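PDB 2CYC: tyrosine--tRNA ligase from Pyrococcus horikoshii, which catalyses the ATP-dependent attachment of tyrosine to tRNA(Tyr), first forming tyrosyl-AMP and then transferring the tyrosyl group to the acceptor end of the tRNA. Local coordinates for residues Leu225-Glu231 with Met250-Ser255; Leu52-Ile58 with Ser105-Met109; Ile3-Ile7 with Leu24-Glu29. All blocks are in the same frame, centred on the assembly; numbering follows the deposited sequence.

Contact 1 (Leu225-Glu231 with Met250-Ser255)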
ATOM      1  N   LEU A 225     -28.912  -4.860  -2.858  1.00 17.64           N
ATOM      2  CA  LEU A 225     -28.527  -4.085  -4.033  1.00 19.16           C
ATOM      3  C   LEU A 225     -29.697  -4.060  -5.022  1.00 19.24           C
ATOM      4  O   LEU A 225     -30.068  -5.091  -5.573  1.00 20.71           O
ATOM      5  CB  LEU A 225     -27.301  -4.709  -4.701  1.00 20.55           C
ATOM      6  CG  LEU A 225     -26.027  -4.861  -3.862  1.00 21.17           C
ATOM      7  CD1 LEU A 225     -24.954  -5.550  -4.711  1.00 22.10           C
ATOM      8  CD2 LEU A 225     -25.542  -3.486  -3.393  1.00 17.37           C
ATOM      9  N   LEU A 226     -30.297  -2.894  -5.239  1.00 20.64           N
ATOM     10  CA  LEU A 226     -31.405  -2.812  -6.187  1.00 21.75           C
ATOM     11  C   LEU A 226     -30.901  -3.106  -7.605  1.00 22.56           C
ATOM     12  O   LEU A 226     -29.833  -2.645  -8.007  1.00 24.38           O
ATOM     13  CB  LEU A 226     -32.052  -1.419  -6.156  1.00 21.91           C
ATOM     14  CG  LEU A 226     -32.798  -0.979  -4.890  1.00 21.13           C
ATOM     15  CD1 LEU A 226     -33.300   0.453  -5.086  1.00 23.08           C
ATOM     16  CD2 LEU A 226     -33.971  -1.914  -4.616  1.00 22.83           C
ATOM     17  N   LEU A 227     -31.681  -3.874  -8.355  1.00 25.70           N
ATOM     18  CA  LEU A 227     -31.339  -4.223  -9.730  1.00 23.84           C
ATOM     19  C   LEU A 227     -31.596  -3.073 -10.688  1.00 26.18           C
ATOM     20  O   LEU A 227     -32.450  -2.220 -10.434  1.00 22.38           O
ATOM     21  CB  LEU A 227     -32.177  -5.413 -10.199  1.00 22.25           C
ATOM     22  CG  LEU A 227     -31.919  -6.755  -9.524  1.00 27.64           C
ATOM     23  CD1 LEU A 227     -32.958  -7.766  -9.989  1.00 27.98           C
ATOM     24  CD2 LEU A 227     -30.495  -7.225  -9.844  1.00 22.60           C
ATOM     25  N   GLY A 228     -30.841  -3.044 -11.782  1.00 24.92           N
ATOM     26  CA  GLY A 228     -31.065  -2.034 -12.797  1.00 23.39           C
ATOM     27  C   GLY A 228     -32.356  -2.468 -13.490  1.00 21.03           C
ATOM     28  O   GLY A 228     -32.773  -3.611 -13.341  1.00 19.84           O
ATOM     29  N   LEU A 229     -32.985  -1.581 -14.256  1.00 23.29           N
ATOM     30  CA  LEU A 229     -34.244  -1.911 -14.919  1.00 24.30           C
ATOM     31  C   LEU A 229     -34.116  -2.639 -16.258  1.00 27.92           C
ATOM     32  O   LEU A 229     -35.119  -3.076 -16.818  1.00 26.77           O
ATOM     33  CB  LEU A 229     -35.064  -0.635 -15.114  1.00 19.79           C
ATOM     34  CG  LEU A 229     -35.408   0.109 -13.819  1.00 25.91           C
ATOM     35  CD1 LEU A 229     -36.047   1.455 -14.132  1.00 19.96           C
ATOM     36  CD2 LEU A 229     -36.332  -0.751 -12.971  1.00 18.51           C
ATOM     37  N   GLN A 230     -32.891  -2.783 -16.758  1.00 28.82           N
ATOM     38  CA  GLN A 230     -32.657  -3.434 -18.049  1.00 30.24           C
ATOM     39  C   GLN A 230     -32.922  -4.940 -18.061  1.00 32.68           C
ATOM     40  O   GLN A 230     -32.803  -5.611 -17.033  1.00 30.49           O
ATOM     41  CB  GLN A 230     -31.218  -3.171 -18.523  1.00 28.08           C
ATOM     42  CG  GLN A 230     -30.125  -3.960 -17.783  1.00 30.05           C
ATOM     43  CD  GLN A 230     -29.802  -3.402 -16.403  1.00 32.29           C
ATOM     44  OE1 GLN A 230     -30.054  -2.225 -16.115  1.00 30.64           O
ATOM     45  NE2 GLN A 230     -29.219  -4.238 -15.552  1.00 26.39           N
ATOM     46  N   GLU A 231     -33.281  -5.473 -19.230  1.00 35.69           N
ATOM     47  CA  GLU A 231     -33.533  -6.904 -19.336  1.00 41.21           C
ATOM     48  C   GLU A 231     -32.197  -7.629 -19.250  1.00 37.14           C
ATOM     49  O   GLU A 231     -31.168  -7.099 -19.667  1.00 40.86           O
ATOM     50  CB  GLU A 231     -34.243  -7.255 -20.650  1.00 46.88           C
ATOM     51  CG  GLU A 231     -33.428  -7.034 -21.911  1.00 61.87           C
ATOM     52  CD  GLU A 231     -33.560  -8.193 -22.895  1.00 70.91           C
ATOM     53  OE1 GLU A 231     -34.703  -8.625 -23.174  1.00 65.84           O
ATOM     54  OE2 GLU A 231     -32.515  -8.670 -23.393  1.00 77.82           O
ATOM     55  N   MET A 250     -26.318  -7.248 -13.182  1.00 30.24           N
ATOM     56  CA  MET A 250     -27.436  -6.355 -13.450  1.00 34.61           C
ATOM     57  C   MET A 250     -27.723  -5.274 -12.403  1.00 35.73           C
ATOM     58  O   MET A 250     -28.605  -4.432 -12.615  1.00 29.38           O
ATOM     59  CB  MET A 250     -28.697  -7.193 -13.691  1.00 37.40           C
ATOM     60  CG  MET A 250     -28.578  -8.158 -14.876  1.00 39.04           C
ATOM     61  SD  MET A 250     -28.354  -7.295 -16.451  1.00 41.26           S
ATOM     62  CE  MET A 250     -26.562  -7.220 -16.574  1.00 36.24           C
ATOM     63  N   LYS A 251     -26.987  -5.280 -11.291  1.00 33.36           N
ATOM     64  CA  LYS A 251     -27.208  -4.274 -10.248  1.00 33.78           C
ATOM     65  C   LYS A 251     -27.097  -2.866 -10.852  1.00 33.72           C
ATOM     66  O   LYS A 251     -26.243  -2.603 -11.702  1.00 31.21           O
ATOM     67  CB  LYS A 251     -26.207  -4.454  -9.099  1.00 31.11           C
ATOM     68  CG  LYS A 251     -24.751  -4.226  -9.459  1.00 29.15           C
ATOM     69  CD  LYS A 251     -23.848  -4.673  -8.318  1.00 32.16           C
ATOM     70  CE  LYS A 251     -22.385  -4.390  -8.604  1.00 32.58           C
ATOM     71  NZ  LYS A 251     -21.499  -5.089  -7.628  1.00 38.82           N
ATOM     72  N   MET A 252     -27.976  -1.973 -10.408  1.00 30.46           N
ATOM     73  CA  MET A 252     -28.029  -0.607 -10.914  1.00 25.02           C
ATOM     74  C   MET A 252     -26.713   0.169 -10.994  1.00 30.28           C
ATOM     75  O   MET A 252     -26.564   1.034 -11.862  1.00 30.21           O
ATOM     76  CB  MET A 252     -29.056   0.190 -10.113  1.00 26.59           C
ATOM     77  CG  MET A 252     -29.269   1.609 -10.616  1.00 30.42           C
ATOM     78  SD  MET A 252     -31.013   2.081 -10.529  1.00 33.54           S
ATOM     79  CE  MET A 252     -31.312   1.827  -8.766  1.00 22.62           C
ATOM     80  N   SER A 253     -25.761  -0.110 -10.108  1.00 29.18           N
ATOM     81  CA  SER A 253     -24.477   0.600 -10.163  1.00 34.87           C
ATOM     82  C   SER A 253     -23.714   0.318 -11.455  1.00 32.78           C
ATOM     83  O   SER A 253     -22.795   1.049 -11.815  1.00 33.61           O
ATOM     84  CB  SER A 253     -23.588   0.232  -8.971  1.00 29.75           C
ATOM     85  OG  SER A 253     -23.937   1.004  -7.839  1.00 42.10           O
ATOM     86  N   LYS A 254     -24.099  -0.741 -12.157  1.00 34.67           N
ATOM     87  CA  LYS A 254     -23.434  -1.084 -13.404  1.00 38.46           C
ATOM     88  C   LYS A 254     -24.272  -0.796 -14.649  1.00 38.33           C
ATOM     89  O   LYS A 254     -23.802  -0.987 -15.773  1.00 35.84           O
ATOM     90  CB  LYS A 254     -23.017  -2.557 -13.374  1.00 38.60           C
ATOM     91  CG  LYS A 254     -21.795  -2.805 -12.495  1.00 45.55           C
ATOM     92  CD  LYS A 254     -21.244  -4.215 -12.665  1.00 56.34           C
ATOM     93  CE  LYS A 254     -19.809  -4.319 -12.136  1.00 63.15           C
ATOM     94  NZ  LYS A 254     -19.687  -3.978 -10.687  1.00 68.06           N
ATOM     95  N   SER A 255     -25.500  -0.320 -14.441  1.00 34.81           N
ATOM     96  CA  SER A 255     -26.425  -0.020 -15.541  1.00 35.26           C
ATOM     97  C   SER A 255     -26.152   1.293 -16.274  1.00 36.13           C
ATOM     98  O   SER A 255     -25.532   2.211 -15.734  1.00 33.36           O
ATOM     99  CB  SER A 255     -27.871   0.031 -15.021  1.00 30.28           C
ATOM    100  OG  SER A 255     -28.246  -1.175 -14.382  1.00 36.87           O
TER
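Gln230 reaches across to Met250 and Ser255, and its amide ties its loop to the end of helix 240-250 and to the turn that follows. The bond from CA to CB already points toward 250-255; CG is set between the backbone N and the carbonyl carbon (chi1 74°), and a bend at the next bond (chi2 -77°) folds the amide back over the partner segment. CG lies 4.0 Å from Met250 SD. Beyond CD the group divides. OE1 accepts a hydrogen bond from Ser255 OG at 2.7 Å, with the hydroxyl tilted out of the carbonyl plane. NE2 turns the other way and donates to Met250 O at 3.0 Å, close to the plane of the amide. It also makes a weak but nearly straight bond (174°) to Met250 SD at 3.3 Å. With both ends of the amide engaged, its rotation is fixed.

Met250 O accepts a second hydrogen bond, from Gly228 N at 2.8 Å, so backbone and side chain of the same loop grip one carbonyl at the end of helix 240-250. Farther along, Met252 N donates to Leu226 O at 3.1 Å, in the carbonyl plane. These two backbone bonds frame a single bridge between Leu227 and Lys251. Apolar contacts flank it: Leu226 CB meets Met252 CE at 4.2 Å, and Leu225 CD1 lies alongside Lys251 CD at 3.9 Å. The lysine then runs on, extended, to a salt bridge with Asp189.

Residues 251-255 are the KMSKS motif of class I aminoacyl-tRNA synthetases. Ser253 OG is bonded to His47, and Lys254 is predicted to bind ATP; loop 225-231 is bonded to this motif at Met252 and Ser255, and to Met250 just before it, close to the bound tyrosine.

Contact 2 (Leu52-Ile58 with Ser105-Met109)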
ATOM      1  N   LEU A  52     -31.468   5.970  -1.780  1.00 20.53           N
ATOM      2  CA  LEU A  52     -32.581   5.416  -1.010  1.00 20.30           C
ATOM      3  C   LEU A  52     -32.264   4.271  -0.056  1.00 17.45           C
ATOM      4  O   LEU A  52     -32.680   4.301   1.097  1.00 20.45           O
ATOM      5  CB  LEU A  52     -33.722   5.001  -1.952  1.00 16.87           C
ATOM      6  CG  LEU A  52     -34.154   6.100  -2.928  1.00 26.17           C
ATOM      7  CD1 LEU A  52     -35.530   5.756  -3.476  1.00 21.61           C
ATOM      8  CD2 LEU A  52     -34.187   7.466  -2.224  1.00 18.23           C
ATOM      9  N   MET A  53     -31.536   3.265  -0.518  1.00 15.90           N
ATOM     10  CA  MET A  53     -31.225   2.141   0.353  1.00 19.78           C
ATOM     11  C   MET A  53     -30.278   2.557   1.478  1.00 22.62           C
ATOM     12  O   MET A  53     -30.502   2.219   2.638  1.00 20.81           O
ATOM     13  CB  MET A  53     -30.643   0.992  -0.472  1.00 16.59           C
ATOM     14  CG  MET A  53     -31.592   0.518  -1.580  1.00 19.68           C
ATOM     15  SD  MET A  53     -33.141  -0.225  -0.949  1.00 25.63           S
ATOM     16  CE  MET A  53     -34.246   1.177  -0.975  1.00 15.10           C
ATOM     17  N   ALA A  54     -29.223   3.292   1.149  1.00 18.20           N
ATOM     18  CA  ALA A  54     -28.297   3.753   2.185  1.00 20.38           C
ATOM     19  C   ALA A  54     -29.038   4.731   3.105  1.00 16.02           C
ATOM     20  O   ALA A  54     -28.890   4.696   4.320  1.00 16.20           O
ATOM     21  CB  ALA A  54     -27.095   4.448   1.551  1.00 16.17           C
ATOM     22  N   GLY A  55     -29.841   5.600   2.501  1.00 19.40           N
ATOM     23  CA  GLY A  55     -30.594   6.580   3.259  1.00 19.10           C
ATOM     24  C   GLY A  55     -31.547   5.926   4.226  1.00 20.91           C
ATOM     25  O   GLY A  55     -31.662   6.358   5.376  1.00 20.05           O
ATOM     26  N   ALA A  56     -32.238   4.884   3.765  1.00 16.17           N
ATOM     27  CA  ALA A  56     -33.169   4.162   4.626  1.00 18.37           C
ATOM     28  C   ALA A  56     -32.434   3.578   5.841  1.00 19.94           C
ATOM     29  O   ALA A  56     -32.897   3.712   6.970  1.00 20.41           O
ATOM     30  CB  ALA A  56     -33.845   3.055   3.846  1.00 17.93           C
ATOM     31  N   LYS A  57     -31.281   2.946   5.624  1.00 16.21           N
ATOM     32  CA  LYS A  57     -30.555   2.369   6.757  1.00 18.50           C
ATOM     33  C   LYS A  57     -30.017   3.447   7.699  1.00 20.99           C
ATOM     34  O   LYS A  57     -30.045   3.283   8.922  1.00 15.77           O
ATOM     35  CB  LYS A  57     -29.403   1.468   6.286  1.00 12.50           C
ATOM     36  CG  LYS A  57     -29.846   0.168   5.618  1.00 12.41           C
ATOM     37  CD  LYS A  57     -31.057  -0.472   6.328  1.00 16.33           C
ATOM     38  CE  LYS A  57     -30.769  -0.813   7.793  1.00 16.45           C
ATOM     39  NZ  LYS A  57     -32.011  -1.226   8.510  1.00 17.92           N
ATOM     40  N   ILE A  58     -29.519   4.545   7.132  1.00 12.65           N
ATOM     41  CA  ILE A  58     -29.009   5.617   7.960  1.00 14.81           C
ATOM     42  C   ILE A  58     -30.145   6.082   8.880  1.00 19.11           C
ATOM     43  O   ILE A  58     -29.935   6.292  10.082  1.00 19.91           O
ATOM     44  CB  ILE A  58     -28.469   6.767   7.086  1.00 15.23           C
ATOM     45  CG1 ILE A  58     -27.080   6.375   6.541  1.00 12.65           C
ATOM     46  CG2 ILE A  58     -28.382   8.043   7.894  1.00 12.89           C
ATOM     47  CD1 ILE A  58     -26.578   7.280   5.406  1.00 15.94           C
ATOM     48  N   SER A 105     -31.444  12.498   0.119  1.00 23.18           N
ATOM     49  CA  SER A 105     -31.898  11.115   0.022  1.00 24.67           C
ATOM     50  C   SER A 105     -32.219  10.604   1.421  1.00 24.17           C
ATOM     51  O   SER A 105     -33.230   9.945   1.633  1.00 22.34           O
ATOM     52  CB  SER A 105     -30.825  10.235  -0.613  1.00 22.78           C
ATOM     53  OG  SER A 105     -30.663  10.552  -1.984  1.00 26.34           O
ATOM     54  N   ILE A 106     -31.347  10.917   2.374  1.00 25.02           N
ATOM     55  CA  ILE A 106     -31.542  10.506   3.760  1.00 23.88           C
ATOM     56  C   ILE A 106     -32.850  11.116   4.268  1.00 22.83           C
ATOM     57  O   ILE A 106     -33.647  10.465   4.938  1.00 21.70           O
ATOM     58  CB  ILE A 106     -30.366  10.994   4.638  1.00 17.55           C
ATOM     59  CG1 ILE A 106     -29.095  10.226   4.262  1.00 12.85           C
ATOM     60  CG2 ILE A 106     -30.696  10.822   6.114  1.00 21.25           C
ATOM     61  CD1 ILE A 106     -27.828  10.842   4.789  1.00 15.40           C
ATOM     62  N   GLU A 107     -33.071  12.370   3.912  1.00 22.96           N
ATOM     63  CA  GLU A 107     -34.261  13.075   4.330  1.00 25.93           C
ATOM     64  C   GLU A 107     -35.560  12.446   3.820  1.00 22.87           C
ATOM     65  O   GLU A 107     -36.480  12.238   4.605  1.00 25.17           O
ATOM     66  CB  GLU A 107     -34.157  14.522   3.882  1.00 31.37           C
ATOM     67  CG  GLU A 107     -35.321  15.387   4.259  1.00 36.48           C
ATOM     68  CD  GLU A 107     -35.095  16.807   3.808  1.00 48.75           C
ATOM     69  OE1 GLU A 107     -34.259  17.499   4.429  1.00 51.20           O
ATOM     70  OE2 GLU A 107     -35.736  17.221   2.820  1.00 55.45           O
ATOM     71  N   VAL A 108     -35.651  12.128   2.527  1.00 20.38           N
ATOM     72  CA  VAL A 108     -36.887  11.518   2.030  1.00 22.89           C
ATOM     73  C   VAL A 108     -37.113  10.120   2.581  1.00 20.44           C
ATOM     74  O   VAL A 108     -38.243   9.635   2.587  1.00 24.01           O
ATOM     75  CB  VAL A 108     -36.949  11.429   0.488  1.00 23.21           C
ATOM     76  CG1 VAL A 108     -36.823  12.819  -0.121  1.00 23.96           C
ATOM     77  CG2 VAL A 108     -35.878  10.495  -0.023  1.00 24.43           C
ATOM     78  N   MET A 109     -36.051   9.462   3.033  1.00 19.48           N
ATOM     79  CA  MET A 109     -36.208   8.125   3.603  1.00 20.83           C
ATOM     80  C   MET A 109     -36.481   8.235   5.102  1.00 23.50           C
ATOM     81  O   MET A 109     -36.425   7.246   5.829  1.00 22.87           O
ATOM     82  CB  MET A 109     -34.963   7.265   3.346  1.00 17.78           C
ATOM     83  CG  MET A 109     -34.715   7.001   1.865  1.00 18.58           C
ATOM     84  SD  MET A 109     -36.240   6.486   0.993  1.00 24.22           S
ATOM     85  CE  MET A 109     -36.388   4.776   1.558  1.00 15.33           C
TER
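Met109 packs against Leu52 and Ala56 with its whole side chain, and it buries more surface here than any other residue. Its CG is anti to the carbonyl carbon (chi1 -64°), and bends at the next two bonds curl the thioether over helix 48-63. CB lies 3.6 Å from Ala56 N, CG comes to 3.5 Å from Leu52 O, and the terminal CE touches Ala56 CB at 3.8 Å.

Leu52, second in buried area, crosses this chain at about a right angle. Its CD2 branch touches Met109 SD at 3.9 Å and also reaches the CG2 methyl of Val108. At the other end of the contact stands Ile106, whose CD1 meets Ile58 CD1 at 3.8 Å; their CG2 methyls also approach, and the two side chains cross nearly perpendicularly. Between these apolar pairs lies Gly55, whose CA is only 4.1 Å from the CA of Ile106. With no side chain at that point the helices come almost backbone to backbone, and Ile106 CG1 packs directly on the glycine.

The joint is thus apolar and buried, connecting the last turn of helix 87-108 with the middle of helix 48-63. Around it, Leu52 leans on Ile296 of helix 288-297, Ala56 and Met109 both touch Arg299, and Ala54 and Ile58 rest on strand 36-40, so helix 48-63 is packed between that strand and helix 87-108.

Contact 3 (Ile3-Ile7 with Leu24-Glu29)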
ATOM      1  N   ILE A   3     -33.523  -3.311  23.716  1.00 21.12           N
ATOM      2  CA  ILE A   3     -32.524  -3.880  22.824  1.00 22.59           C
ATOM      3  C   ILE A   3     -33.146  -4.637  21.637  1.00 26.96           C
ATOM      4  O   ILE A   3     -32.573  -4.669  20.545  1.00 22.50           O
ATOM      5  CB  ILE A   3     -31.571  -4.810  23.609  1.00 22.23           C
ATOM      6  CG1 ILE A   3     -30.386  -5.209  22.727  1.00 16.49           C
ATOM      7  CG2 ILE A   3     -32.330  -6.032  24.122  1.00 28.68           C
ATOM      8  CD1 ILE A   3     -29.256  -5.842  23.504  1.00 20.47           C
ATOM      9  N   GLU A   4     -34.323  -5.225  21.846  1.00 22.59           N
ATOM     10  CA  GLU A   4     -35.002  -5.967  20.785  1.00 26.33           C
ATOM     11  C   GLU A   4     -35.413  -5.029  19.648  1.00 24.34           C
ATOM     12  O   GLU A   4     -35.273  -5.349  18.468  1.00 20.83           O
ATOM     13  CB  GLU A   4     -36.229  -6.680  21.355  1.00 19.40           C
ATOM     14  CG  GLU A   4     -37.007  -7.488  20.337  1.00 27.19           C
ATOM     15  CD  GLU A   4     -38.094  -8.350  20.981  1.00 30.69           C
ATOM     16  OE1 GLU A   4     -38.820  -9.033  20.238  1.00 25.17           O
ATOM     17  OE2 GLU A   4     -38.222  -8.347  22.225  1.00 27.08           O
ATOM     18  N   GLU A   5     -35.918  -3.863  20.017  1.00 23.46           N
ATOM     19  CA  GLU A   5     -36.327  -2.865  19.049  1.00 22.60           C
ATOM     20  C   GLU A   5     -35.102  -2.278  18.334  1.00 21.46           C
ATOM     21  O   GLU A   5     -35.163  -1.956  17.142  1.00 20.66           O
ATOM     22  CB  GLU A   5     -37.111  -1.766  19.763  1.00 22.42           C
ATOM     23  CG  GLU A   5     -37.556  -0.632  18.877  1.00 34.43           C
ATOM     24  CD  GLU A   5     -38.526   0.303  19.592  1.00 44.02           C
ATOM     25  OE1 GLU A   5     -38.855   1.370  19.024  1.00 39.62           O
ATOM     26  OE2 GLU A   5     -38.961  -0.037  20.718  1.00 40.42           O
ATOM     27  N   ARG A   6     -33.989  -2.149  19.055  1.00 16.12           N
ATOM     28  CA  ARG A   6     -32.757  -1.612  18.453  1.00 21.84           C
ATOM     29  C   ARG A   6     -32.224  -2.591  17.405  1.00 19.90           C
ATOM     30  O   ARG A   6     -31.831  -2.195  16.308  1.00 17.86           O
ATOM     31  CB  ARG A   6     -31.681  -1.381  19.524  1.00 14.39           C
ATOM     32  CG  ARG A   6     -32.085  -0.337  20.553  1.00 27.40           C
ATOM     33  CD  ARG A   6     -31.046   0.778  20.638  1.00 33.82           C
ATOM     34  NE  ARG A   6     -30.006   0.406  21.567  1.00 19.32           N
ATOM     35  CZ  ARG A   6     -28.881   1.075  21.782  1.00 28.62           C
ATOM     36  NH1 ARG A   6     -28.592   2.196  21.125  1.00 24.75           N
ATOM     37  NH2 ARG A   6     -28.046   0.619  22.692  1.00 27.31           N
ATOM     38  N   ILE A   7     -32.203  -3.870  17.765  1.00 19.16           N
ATOM     39  CA  ILE A   7     -31.746  -4.910  16.859  1.00 20.09           C
ATOM     40  C   ILE A   7     -32.612  -4.938  15.611  1.00 18.98           C
ATOM     41  O   ILE A   7     -32.095  -5.007  14.498  1.00 18.26           O
ATOM     42  CB  ILE A   7     -31.788  -6.292  17.543  1.00 23.72           C
ATOM     43  CG1 ILE A   7     -30.663  -6.365  18.585  1.00 27.12           C
ATOM     44  CG2 ILE A   7     -31.680  -7.407  16.493  1.00 18.03           C
ATOM     45  CD1 ILE A   7     -30.644  -7.648  19.421  1.00 22.67           C
ATOM     46  N   LEU A  24     -23.671  -7.875  17.427  1.00 18.51           N
ATOM     47  CA  LEU A  24     -24.436  -6.634  17.482  1.00 19.16           C
ATOM     48  C   LEU A  24     -25.107  -6.508  18.843  1.00 22.00           C
ATOM     49  O   LEU A  24     -25.053  -5.456  19.486  1.00 22.74           O
ATOM     50  CB  LEU A  24     -25.503  -6.623  16.377  1.00 17.51           C
ATOM     51  CG  LEU A  24     -26.524  -5.478  16.406  1.00 24.91           C
ATOM     52  CD1 LEU A  24     -25.843  -4.144  16.075  1.00 17.66           C
ATOM     53  CD2 LEU A  24     -27.638  -5.778  15.405  1.00 19.75           C
ATOM     54  N   ARG A  25     -25.756  -7.587  19.271  1.00 24.64           N
ATOM     55  CA  ARG A  25     -26.444  -7.611  20.553  1.00 23.56           C
ATOM     56  C   ARG A  25     -25.429  -7.390  21.670  1.00 19.24           C
ATOM     57  O   ARG A  25     -25.680  -6.655  22.620  1.00 19.78           O
ATOM     58  CB  ARG A  25     -27.160  -8.953  20.730  1.00 23.31           C
ATOM     59  CG  ARG A  25     -27.803  -9.157  22.101  1.00 22.65           C
ATOM     60  CD  ARG A  25     -28.598 -10.448  22.100  1.00 22.83           C
ATOM     61  NE  ARG A  25     -28.999 -10.874  23.432  1.00 24.92           N
ATOM     62  CZ  ARG A  25     -29.670 -11.996  23.668  1.00 27.20           C
ATOM     63  NH1 ARG A  25     -29.999 -12.322  24.906  1.00 23.07           N
ATOM     64  NH2 ARG A  25     -30.011 -12.790  22.658  1.00 21.57           N
ATOM     65  N   HIS A  26     -24.279  -8.036  21.540  1.00 17.68           N
ATOM     66  CA  HIS A  26     -23.204  -7.896  22.504  1.00 22.54           C
ATOM     67  C   HIS A  26     -22.820  -6.415  22.610  1.00 24.37           C
ATOM     68  O   HIS A  26     -22.714  -5.871  23.711  1.00 25.73           O
ATOM     69  CB  HIS A  26     -22.004  -8.730  22.046  1.00 25.85           C
ATOM     70  CG  HIS A  26     -20.791  -8.585  22.912  1.00 32.22           C
ATOM     71  ND1 HIS A  26     -20.797  -8.884  24.258  1.00 32.40           N
ATOM     72  CD2 HIS A  26     -19.530  -8.190  22.618  1.00 28.75           C
ATOM     73  CE1 HIS A  26     -19.590  -8.682  24.756  1.00 30.14           C
ATOM     74  NE2 HIS A  26     -18.802  -8.261  23.781  1.00 35.79           N
ATOM     75  N   LEU A  27     -22.617  -5.760  21.466  1.00 21.84           N
ATOM     76  CA  LEU A  27     -22.256  -4.345  21.483  1.00 24.44           C
ATOM     77  C   LEU A  27     -23.319  -3.497  22.180  1.00 22.81           C
ATOM     78  O   LEU A  27     -22.987  -2.588  22.933  1.00 20.02           O
ATOM     79  CB  LEU A  27     -22.030  -3.813  20.065  1.00 21.40           C
ATOM     80  CG  LEU A  27     -20.878  -4.423  19.260  1.00 29.85           C
ATOM     81  CD1 LEU A  27     -20.580  -3.526  18.063  1.00 30.97           C
ATOM     82  CD2 LEU A  27     -19.642  -4.562  20.132  1.00 25.44           C
ATOM     83  N   PHE A  28     -24.594  -3.778  21.911  1.00 19.71           N
ATOM     84  CA  PHE A  28     -25.675  -3.030  22.546  1.00 23.83           C
ATOM     85  C   PHE A  28     -25.644  -3.239  24.057  1.00 26.89           C
ATOM     86  O   PHE A  28     -25.704  -2.278  24.826  1.00 26.06           O
ATOM     87  CB  PHE A  28     -27.042  -3.473  22.004  1.00 20.44           C
ATOM     88  CG  PHE A  28     -27.418  -2.839  20.680  1.00 22.30           C
ATOM     89  CD1 PHE A  28     -28.163  -3.555  19.739  1.00 23.26           C
ATOM     90  CD2 PHE A  28     -27.053  -1.527  20.385  1.00 21.09           C
ATOM     91  CE1 PHE A  28     -28.540  -2.974  18.520  1.00 17.70           C
ATOM     92  CE2 PHE A  28     -27.427  -0.931  19.168  1.00 22.55           C
ATOM     93  CZ  PHE A  28     -28.172  -1.660  18.236  1.00 22.09           C
ATOM     94  N   GLU A  29     -25.528  -4.499  24.474  1.00 23.47           N
ATOM     95  CA  GLU A  29     -25.515  -4.846  25.891  1.00 27.03           C
ATOM     96  C   GLU A  29     -24.365  -4.282  26.712  1.00 28.86           C
ATOM     97  O   GLU A  29     -24.580  -3.816  27.831  1.00 29.23           O
ATOM     98  CB  GLU A  29     -25.558  -6.368  26.063  1.00 24.93           C
ATOM     99  CG  GLU A  29     -26.924  -6.969  25.758  1.00 37.86           C
ATOM    100  CD  GLU A  29     -26.988  -8.472  26.007  1.00 43.22           C
ATOM    101  OE1 GLU A  29     -28.047  -9.084  25.717  1.00 39.10           O
ATOM    102  OE2 GLU A  29     -25.982  -9.036  26.494  1.00 44.16           O
TER
HETATM  103  O   HOH W   1     -25.814   0.869  23.802  1.00 28.56           O
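Phe28 and Arg6 meet through their torsions: Phe28 CG is anti to its carbonyl carbon (chi1 -81°), which extends the ring toward helix 3-11, while bends at chi2 and chi3 of Arg6 lay its guanidinium against the ring. Arg6 CB sits over one ring face, 4.0 Å from the Phe28 centroid, in a CH-pi contact. Farther out, Phe28 CD2 lies over a face of the guanidinium, 3.3 Å from Arg6 NH2, with the two planes inclined by 30°. Arg6 NH1 is bonded to Ala64 O, which helps fix the group. A water placed between Arg6 NH2 and Phe28 O has one very short and one weak bond, so that link is doubtful.

Two isoleucines complete the setting of the ring. Ile3 CD1 reaches Phe28 CB at 3.6 Å and presses on Glu29 CG at 3.4 Å. Ile7 CG1 meets Phe28 CD1 at 3.9 Å, and its CD1 rests on Arg25 CB at the same distance. A serine in place of Phe28 would probably leave Arg6 CB without its aromatic face and open a gap between the two isoleucines and the guanidinium.

The segment axes pass 10.5 Å apart with 133° between their directions, so the helices run in broadly opposing senses but cross steeply. At the margin of the joint, Arg25 NE and Glu29 OE1 form a salt bridge, 3.1 Å long, one turn apart on their own helix. The N-terminal helix and helix 21-30 are therefore held by apolar packing and by a cationic group lying inclined against an aromatic ring, while the hydrogen bonds of the charged side chains run to the backbone of Ala64 or stay within one helix.

How the contacts relate
Contacts 1 and 2, with centres 19 Å apart, touch directly: Leu226 CG of contact 1 packs on Met53 CG of helix 48-63 at 3.8 Å. Helix 48-63 therefore links loop 225-231, the partner of the KMSKS residues, to the buried packing with helix 87-108. Contact 1 is nearer to the substrate, with the Lys251 side chain about 8 Å from the bound tyrosine and about 6 Å from that of Gln190; in contact 2 the Ile58 side chain is about 12 Å from the ligand. Contact 3 lies apart from the annotated sites. Its nearest atoms are about 7 Å from those of contact 2 and about 18 Å from those of contact 1, across the chain's centre.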